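Local coordinates for protein Ufm1-specific protease (Caenorhabditis elegans, PDB 5EJJ) that hydrolyses, as a thiol protease, the peptide bond at the C-terminal glycine of the ubiquitin-like modifier Ufm1, releasing it from its target proteins, at residues M273-V276 and N277-A281; T311-E314 and Q315-R319; S420-E423 and I424-A427. All coordinates share one frame; numbering follows the deposited sequence.

Each contact is a short run of helix, held by backbone bonds between residues four apart. Contacts 1 and 2 both belong to the UfSP2-type N-terminal region: their centres lie about 14 Å apart, and they touch where Val274 CG2 packs on Tyr318 OH at 3.3 Å, joining helix 253-280 to helix 312-325. Contact 3 sits in the C78 peptidase region, its centre about 44 Å from that of contact 1 and about 33 Å from that of contact 2, with no touch to either. It alone comes near the active site: the side chain of His421 is about 9 Å from that of Cys396 and about 11 Å from that of His522, both inferred to be catalytic.

Contact 1. Residues M273-V276 and N277-A281; sequences MVTV and NGIRA
Arg280 lies alongside Val276, one helical turn back, both side chains pointing the same way. Followed outward, the arginine begins with CB near the carbonyl of Val276, and its CG comes closer still, 3.3 Å from Val276 O. CG stands anti to the carbonyl carbon (chi1 -56°) and the chain then bends at chi2, which brings the far end back over the valine. NE passes Val276 CG1 at the same range as CG does, and the guanidinium carbon CZ sits 3.8 Å from Val276 CG1. That methyl lies over the centre of one guanidinium face. The planar cation thus rests on a hydrocarbon, while its NE is hydrogen-bonded to Gln145 OE1. A beta-branched valine suits the spot because it offers a methyl as a platform without competing for the guanidinium's donors.

Beneath the side chains, Arg280 N donates to Val276 O at 2.9 Å, almost straight at the hydrogen (171°). Asn277 N to Met273 O, Gly278 N to Val274 O and Ile279 N to Thr275 O repeat the same four-residue step. On another side of the helix, Ile279 CD1 approaches Thr275 CG2 at 4.2 Å, a loose apolar contact; the hydroxyl of Thr275 turns back to Thr271 O, leaving its methyl for packing. Thr275 and Val276 both lean on Val148 of helix 144-156, and Ile279 on Glu144. The arrangement is that of the last turns of a long alpha-helix, 253-280, packed against helix 144-156 through the beta-branched side chains of Thr275, Val276 and Ile279.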
loop_
_atom_site.group_PDB
_atom_site.type_symbol
_atom_site.label_atom_id
_atom_site.label_comp_id
_atom_site.label_asym_id
_atom_site.label_seq_id
_atom_site.Cartn_x
_atom_site.Cartn_y
_atom_site.Cartn_z
ATOM N N MET A 273 20.119 -0.180 -10.984
ATOM C CA MET A 273 19.473 0.670 -11.966
ATOM C C MET A 273 19.227 2.116 -11.493
ATOM O O MET A 273 19.381 3.053 -12.274
ATOM C CB MET A 273 18.188 0.027 -12.477
ATOM C CG MET A 273 18.411 -1.098 -13.467
ATOM S SD MET A 273 16.880 -1.931 -13.991
ATOM C CE MET A 273 17.221 -3.600 -13.442
ATOM N N VAL A 274 18.850 2.314 -10.237
ATOM C CA VAL A 274 18.562 3.667 -9.776
ATOM C C VAL A 274 19.866 4.423 -9.683
ATOM O O VAL A 274 19.956 5.590 -10.045
ATOM C CB VAL A 274 17.894 3.684 -8.389
ATOM C CG1 VAL A 274 17.497 5.082 -8.026
ATOM C CG2 VAL A 274 16.658 2.838 -8.397
ATOM N N THR A 275 20.885 3.738 -9.187
ATOM C CA THR A 275 22.212 4.319 -9.040
ATOM C C THR A 275 22.800 4.776 -10.369
ATOM O O THR A 275 23.182 5.929 -10.503
ATOM C CB THR A 275 23.158 3.323 -8.375
ATOM O OG1 THR A 275 22.697 3.085 -7.038
ATOM C CG2 THR A 275 24.553 3.889 -8.334
ATOM N N VAL A 276 22.867 3.864 -11.338
ATOM C CA VAL A 276 23.314 4.202 -12.683
ATOM C C VAL A 276 22.565 5.422 -13.219
ATOM O O VAL A 276 23.183 6.375 -13.670
ATOM C CB VAL A 276 23.167 3.009 -13.668
ATOM C CG1 VAL A 276 23.126 3.492 -15.111
ATOM C CG2 VAL A 276 24.299 2.026 -13.483
ATOM N N ASN A 277 21.238 5.389 -13.157
ATOM C CA ASN A 277 20.399 6.511 -13.558
ATOM C C ASN A 277 20.855 7.848 -12.971
ATOM O O ASN A 277 20.979 8.835 -13.683
ATOM C CB ASN A 277 18.948 6.238 -13.141
ATOM C CG ASN A 277 17.944 7.115 -13.877
ATOM O OD1 ASN A 277 17.727 6.931 -15.075
ATOM N ND2 ASN A 277 17.312 8.057 -13.163
ATOM N N GLY A 278 21.098 7.886 -11.672
ATOM C CA GLY A 278 21.546 9.116 -11.036
ATOM C C GLY A 278 22.957 9.533 -11.446
ATOM O O GLY A 278 23.303 10.710 -11.425
ATOM N N ILE A 279 23.781 8.558 -11.807
ATOM C CA ILE A 279 25.125 8.828 -12.289
ATOM C C ILE A 279 25.056 9.500 -13.657
ATOM O O ILE A 279 25.623 10.574 -13.850
ATOM C CB ILE A 279 25.939 7.529 -12.385
ATOM C CG1 ILE A 279 26.443 7.105 -11.011
ATOM C CG2 ILE A 279 27.109 7.676 -13.333
ATOM C CD1 ILE A 279 27.158 5.777 -11.073
ATOM N N ARG A 280 24.348 8.867 -14.589
ATOM C CA ARG A 280 24.115 9.411 -15.925
ATOM C C ARG A 280 23.433 10.781 -15.890
ATOM O O ARG A 280 23.496 11.554 -16.849
ATOM C CB ARG A 280 23.237 8.461 -16.738
ATOM C CG ARG A 280 23.745 7.050 -16.861
ATOM C CD ARG A 280 23.863 6.709 -18.320
ATOM N NE ARG A 280 23.834 5.274 -18.573
ATOM C CZ ARG A 280 22.720 4.565 -18.750
ATOM N NH1 ARG A 280 21.530 5.164 -18.685
ATOM N NH2 ARG A 280 22.797 3.254 -18.993
ATOM N N ALA A 281 22.754 11.080 -14.796
ATOM C CA ALA A 281 22.070 12.355 -14.690
ATOM C C ALA A 281 22.999 13.344 -14.011
ATOM O O ALA A 281 22.627 14.494 -13.770
ATOM C CB ALA A 281 20.776 12.200 -13.897
#

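Contact 2. Residues T311-E314 and Q315-R319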
loop_
_atom_site.group_PDB
_atom_site.type_symbol
_atom_site.label_atom_id
_atom_site.label_comp_id
_atom_site.label_asym_id
_atom_site.label_seq_id
_atom_site.Cartn_x
_atom_site.Cartn_y
_atom_site.Cartn_z
ATOM N N THR A 311 17.894 15.741 -4.613
ATOM C CA THR A 311 17.168 16.923 -4.137
ATOM C C THR A 311 15.689 16.585 -3.995
ATOM O O THR A 311 15.177 15.749 -4.745
ATOM C CB THR A 311 17.276 18.109 -5.117
ATOM O OG1 THR A 311 16.374 17.914 -6.214
ATOM C CG2 THR A 311 18.693 18.257 -5.641
ATOM N N ASP A 312 15.006 17.245 -3.057
ATOM C CA ASP A 312 13.555 17.073 -2.893
ATOM C C ASP A 312 12.829 17.142 -4.231
ATOM O O ASP A 312 11.881 16.393 -4.480
ATOM C CB ASP A 312 12.963 18.115 -1.938
ATOM C CG ASP A 312 13.332 17.855 -0.492
ATOM O OD1 ASP A 312 14.407 18.322 -0.050
ATOM O OD2 ASP A 312 12.548 17.174 0.203
ATOM N N ASN A 313 13.287 18.025 -5.103
ATOM C CA ASN A 313 12.637 18.157 -6.381
ATOM C C ASN A 313 12.942 16.978 -7.277
ATOM O O ASN A 313 12.070 16.474 -7.994
ATOM C CB ASN A 313 13.048 19.445 -7.075
ATOM C CG ASN A 313 12.085 19.821 -8.175
ATOM O OD1 ASN A 313 10.937 20.177 -7.894
ATOM N ND2 ASN A 313 12.528 19.719 -9.434
ATOM N N GLU A 314 14.192 16.543 -7.246
ATOM C CA GLU A 314 14.604 15.453 -8.110
ATOM C C GLU A 314 13.883 14.171 -7.694
ATOM O O GLU A 314 13.593 13.312 -8.526
ATOM C CB GLU A 314 16.122 15.293 -8.067
ATOM C CG GLU A 314 16.861 16.333 -8.889
ATOM C CD GLU A 314 18.357 16.315 -8.646
ATOM O OE1 GLU A 314 18.782 15.821 -7.566
ATOM O OE2 GLU A 314 19.102 16.784 -9.545
ATOM N N GLN A 315 13.578 14.069 -6.403
ATOM C CA GLN A 315 12.788 12.968 -5.894
ATOM C C GLN A 315 11.347 13.009 -6.391
ATOM O O GLN A 315 10.831 12.006 -6.884
ATOM C CB GLN A 315 12.831 12.939 -4.379
ATOM C CG GLN A 315 14.223 12.665 -3.846
ATOM C CD GLN A 315 14.212 12.233 -2.396
ATOM O OE1 GLN A 315 13.279 11.565 -1.939
ATOM N NE2 GLN A 315 15.251 12.610 -1.659
ATOM N N ARG A 316 10.701 14.161 -6.271
ATOM C CA ARG A 316 9.344 14.328 -6.784
ATOM C C ARG A 316 9.237 13.911 -8.243
ATOM O O ARG A 316 8.260 13.288 -8.640
ATOM C CB ARG A 316 8.879 15.781 -6.646
ATOM C CG ARG A 316 7.378 15.938 -6.337
ATOM C CD ARG A 316 6.943 17.407 -6.316
ATOM N NE ARG A 316 6.492 17.854 -7.630
ATOM C CZ ARG A 316 5.212 18.038 -7.938
ATOM N NH1 ARG A 316 4.278 17.828 -7.007
ATOM N NH2 ARG A 316 4.866 18.441 -9.162
ATOM N N ASN A 317 10.239 14.255 -9.043
ATOM C CA ASN A 317 10.199 13.941 -10.471
ATOM C C ASN A 317 10.276 12.445 -10.731
ATOM O O ASN A 317 9.761 11.942 -11.747
ATOM C CB ASN A 317 11.346 14.638 -11.204
ATOM C CG ASN A 317 11.061 16.089 -11.491
ATOM O OD1 ASN A 317 10.114 16.672 -10.951
ATOM N ND2 ASN A 317 11.884 16.690 -12.351
ATOM N N TYR A 318 10.946 11.757 -9.804
ATOM C CA TYR A 318 11.142 10.317 -9.845
ATOM C C TYR A 318 9.836 9.650 -9.455
ATOM O O TYR A 318 9.370 8.704 -10.114
ATOM C CB TYR A 318 12.203 9.946 -8.833
ATOM C CG TYR A 318 12.618 8.498 -8.840
ATOM C CD1 TYR A 318 13.384 7.976 -9.889
ATOM C CD2 TYR A 318 12.279 7.661 -7.782
ATOM C CE1 TYR A 318 13.785 6.655 -9.895
ATOM C CE2 TYR A 318 12.674 6.340 -7.770
ATOM C CZ TYR A 318 13.436 5.839 -8.829
ATOM O OH TYR A 318 13.824 4.507 -8.816
ATOM N N ARG A 319 9.251 10.152 -8.372
ATOM C CA ARG A 319 7.934 9.723 -7.972
ATOM C C ARG A 319 6.958 9.848 -9.143
ATOM O O ARG A 319 6.211 8.919 -9.443
ATOM C CB ARG A 319 7.474 10.496 -6.749
ATOM C CG ARG A 319 7.537 9.665 -5.499
ATOM C CD ARG A 319 7.961 10.471 -4.299
ATOM N NE ARG A 319 7.101 11.625 -4.106
ATOM C CZ ARG A 319 7.534 12.856 -3.845
ATOM N NH1 ARG A 319 8.840 13.109 -3.743
ATOM N NH2 ARG A 319 6.647 13.840 -3.687
HETATM O O HOH W 1 10.464 15.575 -2.171
#
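Gln315 N donates to Thr311 O at 2.9 Å, the first of the main-chain bonds that wind this helix. Arg316 N to Asp312 O and Asn317 N to Asn313 O follow at 3.1 Å each, whereas Tyr318 N to Glu314 O is weak. Over the first bond, Gln315 CG stands 3.4 Å from Thr311 O, and its extended chain carries NE2 to a weak bond with Trp310 O. The amides of Asn313 and Asn317 meet loosely, their planes 62° apart and Asn313 ND2 4.2 Å from Asn317 OD1.

What sets the start of the turn is a capping box between Thr311 and Glu314. Thr311, the N-cap, accepts from an amide of the first turn, which has no carbonyl one turn earlier in the helix to bond to: Glu314 N reaches Thr311 OG1 at 2.8 Å. In return Thr311 N donates to Glu314 OE1 at 3.1 Å, nearly straight (171°), meeting the carboxylate on its anti side and somewhat out of its plane. Threonine suits the cap because its short hydroxyl can fold back to the helix, and glutamate because its acid is long enough to reach the cap's own N-H; CG anti to the carbonyl carbon (chi1 -77°) sends it that way.

Farther out, Glu314 OE2 has a long, weak ion pair with Arg283. A water donates to Asp312 O at 2.8 Å and weakly accepts from Arg319 NH1. The ring of Tyr318 meets Trp310 edge-to-face.

Contact 3. Residues S420-E423 and I424-A427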
loop_
_atom_site.group_PDB
_atom_site.type_symbol
_atom_site.label_atom_id
_atom_site.label_comp_id
_atom_site.label_asym_id
_atom_site.label_seq_id
_atom_site.Cartn_x
_atom_site.Cartn_y
_atom_site.Cartn_z
ATOM N N SER A 420 0.657 15.025 20.441
ATOM C CA SER A 420 0.196 14.651 21.774
ATOM C C SER A 420 -0.846 15.671 22.206
ATOM O O SER A 420 -0.923 16.761 21.624
ATOM C CB SER A 420 1.364 14.706 22.758
ATOM O OG SER A 420 2.004 15.975 22.694
ATOM N N HIS A 421 -1.631 15.329 23.226
ATOM C CA HIS A 421 -2.608 16.265 23.763
ATOM C C HIS A 421 -1.937 17.604 23.999
ATOM O O HIS A 421 -2.371 18.613 23.441
ATOM C CB HIS A 421 -3.200 15.773 25.077
ATOM C CG HIS A 421 -3.760 14.391 25.015
ATOM N ND1 HIS A 421 -2.962 13.274 24.912
ATOM C CD2 HIS A 421 -5.035 13.940 25.069
ATOM C CE1 HIS A 421 -3.721 12.194 24.894
ATOM N NE2 HIS A 421 -4.985 12.570 24.992
ATOM N N ARG A 422 -0.861 17.601 24.790
ATOM C CA ARG A 422 -0.210 18.846 25.197
ATOM C C ARG A 422 0.153 19.690 23.991
ATOM O O ARG A 422 0.082 20.927 24.027
ATOM C CB ARG A 422 1.039 18.579 26.046
ATOM C CG ARG A 422 1.842 19.844 26.393
ATOM C CD ARG A 422 2.592 19.687 27.711
ATOM N NE ARG A 422 2.981 20.973 28.291
ATOM C CZ ARG A 422 2.171 21.760 28.999
ATOM N NH1 ARG A 422 0.905 21.409 29.213
ATOM N NH2 ARG A 422 2.624 22.908 29.490
ATOM N N GLU A 423 0.508 19.004 22.913
ATOM C CA GLU A 423 0.966 19.675 21.712
ATOM C C GLU A 423 -0.197 20.260 20.918
ATOM O O GLU A 423 -0.042 21.265 20.215
ATOM C CB GLU A 423 1.758 18.694 20.860
ATOM C CG GLU A 423 2.572 19.361 19.782
ATOM C CD GLU A 423 3.725 18.502 19.355
ATOM O OE1 GLU A 423 3.797 17.340 19.828
ATOM O OE2 GLU A 423 4.554 18.999 18.561
ATOM N N ILE A 424 -1.354 19.608 21.028
ATOM C CA ILE A 424 -2.585 20.091 20.404
ATOM C C ILE A 424 -3.045 21.315 21.175
ATOM O O ILE A 424 -3.297 22.374 20.585
ATOM C CB ILE A 424 -3.719 19.018 20.418
ATOM C CG1 ILE A 424 -3.261 17.730 19.729
ATOM C CG2 ILE A 424 -4.979 19.544 19.739
ATOM C CD1 ILE A 424 -4.204 16.572 19.923
ATOM N N GLN A 425 -3.140 21.151 22.496
ATOM C CA GLN A 425 -3.444 22.239 23.425
ATOM C C GLN A 425 -2.677 23.518 23.083
ATOM O O GLN A 425 -3.280 24.582 22.905
ATOM C CB GLN A 425 -3.184 21.784 24.862
ATOM C CG GLN A 425 -4.214 20.767 25.316
ATOM C CD GLN A 425 -3.795 19.974 26.530
ATOM O OE1 GLN A 425 -2.713 20.187 27.076
ATOM N NE2 GLN A 425 -4.651 19.042 26.961
ATOM N N GLN A 426 -1.363 23.385 22.924
ATOM C CA GLN A 426 -0.468 24.492 22.583
ATOM C C GLN A 426 -0.968 24.644 21.124
ATOM O O GLN A 426 -0.513 23.907 20.232
ATOM C CB GLN A 426 0.976 23.977 22.498
ATOM C CG GLN A 426 1.785 24.157 23.778
ATOM C CD GLN A 426 1.936 25.616 24.150
ATOM O OE1 GLN A 426 2.196 26.471 23.287
ATOM N NE2 GLN A 426 1.750 25.921 25.435
ATOM N N ALA A 427 -1.880 25.582 20.869
ATOM C CA ALA A 427 -2.337 25.842 19.502
ATOM C C ALA A 427 -3.712 26.502 19.701
ATOM O O ALA A 427 -4.400 26.265 20.704
ATOM C CB ALA A 427 -2.321 24.996 18.236
#
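With CG anti to its carbonyl carbon (chi1 -71°) and the chain extended beyond it, Gln425 sends its amide back along the helix over His421 and Arg422. CG passes His421 O at 3.4 Å, OE1 halts 3.4 Å from Arg422 CA, and NE2 stands 4.0 Å from His421 CB. Both ends of the amide have polar mates: NE2 donates to Tyr398 OH, and OE1 is bonded to Ser441 OG. With an alanine here, Tyr398 and Ser441 would probably lose these partners, and the flank of His421 would lose some of its cover.

His421, on the first turn of this helix, places its imidazole against the rings of Trp394 and Tyr398, within the C78 peptidase region and near the catalytic Cys396 inferred for this thiol protease. A flat aromatic ring suits a place where it meets two other aromatic rings.

Gln425 N donates to His421 O at 2.8 Å, and the bond is straight (168°). Ile424 N bonds to Ser420 O at 2.9 Å, while Ile424 CG1 lies 3.2 Å from the same oxygen; its branched hydrocarbon suits the buried side against Phe401 and Val453. Ser420 is the N-cap, its compact hydroxyl receiving a weak bond from Glu423 N. At the other end Gln426 N still donates to Arg422 O at 3.1 Å, although Gln426 already departs from helical backbone angles.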